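Local coordinates for uncharacterized protein BF1531 (Bacteroides fragilis, PDB 3SLR) that is of unknown function, but its N-terminal part binds magnesium in a phosphatase-type domain and may hydrolyse ester bonds, at residues E288-N293 and A304-N309. Numbering follows the deposited sequence.
Sequences EPFERN and AVFVAN
Phe290 and Phe306 make the whole of this contact, ring against ring. They join the helix and the second strand of a beta-alpha-beta unit formed by strand 274-280, helix 283-292 and strand 305-309. The unit belongs to the phosphatase domain, whose parallel sheet and magnesium-bound DxDx(T/V) pattern are consistent with a HAD-type fold. Strand 305-309 is an outermost strand of that sheet within the chain.

The rings form an offset edge-to-face pair. Their planes stand at 82° and their centroids lie 5.5 Å apart. Phe306 offers its edge, and Phe290 receives it over one face. Phe306 CE2 sits over the CE1 corner of Phe290, off the ring centre.

Both side chains start toward the other segment. The CG of Phe306 is anti to its backbone N (chi1 -161°), which carries the ring out from the strand to the helix. The backbones stay far apart, with the two CA atoms of Phe290 and Phe306 separated by 11.4 Å. Between the two segments the two Phe side chains bridge that distance, and the area they bury together is small. Ala286 and Lys287 of the same helix also touch Phe306, and Leu300 touches Phe290.

Between these two segments, the close packing is confined to the ring junction. Glu291 and Arg292 are exposed to solvent. Arg292 NH1 forms a salt bridge with Glu288 OE2 at 3.4 Å, one helical turn back, and both side chains also lie against Trp243. A bound magnesium ion lies about 10 Å from the side chain of Phe306. At the junction itself, Phe306 CE2 sits 3.6 Å from Phe290 CE1 and 3.9 Å from Phe290 CD1.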
loop_
_atom_site.group_PDB
_atom_site.type_symbol
_atom_site.label_atom_id
_atom_site.label_comp_id
_atom_site.label_asym_id
_atom_site.label_seq_id
_atom_site.Cartn_x
_atom_site.Cartn_y
_atom_site.Cartn_z
ATOM N N GLU A 288 -13.956 -8.489 29.395
ATOM C CA GLU A 288 -15.056 -9.452 29.464
ATOM C C GLU A 288 -15.560 -9.969 28.109
ATOM O O GLU A 288 -15.759 -11.170 27.957
ATOM C CB GLU A 288 -16.211 -8.914 30.308
ATOM C CG GLU A 288 -16.447 -9.732 31.570
ATOM C CD GLU A 288 -17.687 -9.302 32.318
ATOM O OE1 GLU A 288 -18.008 -8.091 32.290
ATOM O OE2 GLU A 288 -18.347 -10.177 32.920
ATOM N N PRO A 289 -15.751 -9.076 27.118
ATOM C CA PRO A 289 -16.221 -9.590 25.825
ATOM C C PRO A 289 -15.225 -10.552 25.185
ATOM O O PRO A 289 -15.651 -11.545 24.607
ATOM C CB PRO A 289 -16.376 -8.327 24.974
ATOM C CG PRO A 289 -16.546 -7.222 25.948
ATOM C CD PRO A 289 -15.696 -7.605 27.138
ATOM N N PHE A 290 -13.924 -10.268 25.287
ATOM C CA PHE A 290 -12.912 -11.192 24.782
ATOM C C PHE A 290 -13.067 -12.550 25.437
ATOM O O PHE A 290 -12.933 -13.587 24.786
ATOM C CB PHE A 290 -11.492 -10.663 25.049
ATOM C CG PHE A 290 -11.145 -9.422 24.275
ATOM C CD1 PHE A 290 -11.482 -8.167 24.760
ATOM C CD2 PHE A 290 -10.473 -9.508 23.061
ATOM C CE1 PHE A 290 -11.163 -7.017 24.050
ATOM C CE2 PHE A 290 -10.140 -8.364 22.346
ATOM C CZ PHE A 290 -10.491 -7.112 22.838
ATOM N N GLU A 291 -13.347 -12.532 26.736
ATOM C CA GLU A 291 -13.423 -13.750 27.537
ATOM C C GLU A 291 -14.755 -14.497 27.411
ATOM O O GLU A 291 -14.766 -15.725 27.416
ATOM C CB GLU A 291 -13.171 -13.429 29.015
ATOM C CG GLU A 291 -11.834 -12.746 29.299
ATOM C CD GLU A 291 -11.749 -12.194 30.718
ATOM O OE1 GLU A 291 -12.804 -11.848 31.296
ATOM O OE2 GLU A 291 -10.624 -12.096 31.256
ATOM N N ARG A 292 -15.864 -13.763 27.301
ATOM C CA ARG A 292 -17.204 -14.365 27.460
ATOM C C ARG A 292 -18.045 -14.413 26.180
ATOM O O ARG A 292 -18.919 -15.270 26.046
ATOM C CB ARG A 292 -18.027 -13.611 28.514
ATOM C CG ARG A 292 -17.344 -13.337 29.859
ATOM C CD ARG A 292 -17.494 -14.474 30.868
ATOM N NE ARG A 292 -18.881 -14.889 31.112
ATOM C CZ ARG A 292 -19.682 -14.390 32.054
ATOM N NH1 ARG A 292 -19.267 -13.422 32.859
ATOM N NH2 ARG A 292 -20.916 -14.859 32.188
ATOM N N ASN A 293 -17.818 -13.472 25.268
ATOM C CA ASN A 293 -18.645 -13.359 24.067
ATOM C C ASN A 293 -18.088 -14.184 22.903
ATOM O O ASN A 293 -17.052 -13.851 22.336
ATOM C CB ASN A 293 -18.830 -11.884 23.681
ATOM C CG ASN A 293 -19.897 -11.675 22.608
ATOM O OD1 ASN A 293 -20.035 -12.477 21.687
ATOM N ND2 ASN A 293 -20.646 -10.579 22.718
ATOM N N ALA A 304 -1.138 -8.371 22.749
ATOM C CA ALA A 304 0.153 -8.390 23.444
ATOM C C ALA A 304 0.190 -7.528 24.706
ATOM O O ALA A 304 0.773 -7.920 25.714
ATOM C CB ALA A 304 1.267 -7.971 22.494
ATOM N N VAL A 305 -0.418 -6.350 24.641
ATOM C CA VAL A 305 -0.470 -5.448 25.783
ATOM C C VAL A 305 -1.869 -4.888 25.855
ATOM O O VAL A 305 -2.357 -4.327 24.879
ATOM C CB VAL A 305 0.510 -4.264 25.624
ATOM C CG1 VAL A 305 0.572 -3.455 26.906
ATOM C CG2 VAL A 305 1.895 -4.769 25.236
ATOM N N PHE A 306 -2.518 -5.053 27.005
ATOM C CA PHE A 306 -3.911 -4.651 27.158
ATOM C C PHE A 306 -4.004 -3.550 28.204
ATOM O O PHE A 306 -3.833 -3.796 29.403
ATOM C CB PHE A 306 -4.754 -5.871 27.558
ATOM C CG PHE A 306 -6.238 -5.717 27.303
ATOM C CD1 PHE A 306 -6.990 -4.795 28.011
ATOM C CD2 PHE A 306 -6.880 -6.519 26.372
ATOM C CE1 PHE A 306 -8.356 -4.661 27.780
ATOM C CE2 PHE A 306 -8.249 -6.392 26.138
ATOM C CZ PHE A 306 -8.983 -5.458 26.837
ATOM N N VAL A 307 -4.256 -2.327 27.751
ATOM C CA VAL A 307 -4.318 -1.181 28.655
ATOM C C VAL A 307 -5.713 -0.589 28.646
ATOM O O VAL A 307 -6.152 -0.036 27.644
ATOM C CB VAL A 307 -3.300 -0.079 28.264
ATOM C CG1 VAL A 307 -3.414 1.120 29.208
ATOM C CG2 VAL A 307 -1.893 -0.633 28.270
ATOM N N ALA A 308 -6.423 -0.749 29.758
ATOM C CA ALA A 308 -7.737 -0.151 29.924
ATOM C C ALA A 308 -7.773 0.551 31.272
ATOM O O ALA A 308 -7.669 -0.091 32.315
ATOM C CB ALA A 308 -8.838 -1.230 29.864
ATOM N N ASN A 309 -7.930 1.869 31.243
ATOM C CA ASN A 309 -8.077 2.646 32.462
ATOM C C ASN A 309 -8.665 3.985 32.092
ATOM O O ASN A 309 -9.080 4.182 30.952
ATOM C CB ASN A 309 -6.734 2.814 33.179
ATOM C CG ASN A 309 -5.688 3.502 32.316
ATOM O OD1 ASN A 309 -5.946 4.542 31.720
ATOM N ND2 ASN A 309 -4.505 2.914 32.247
#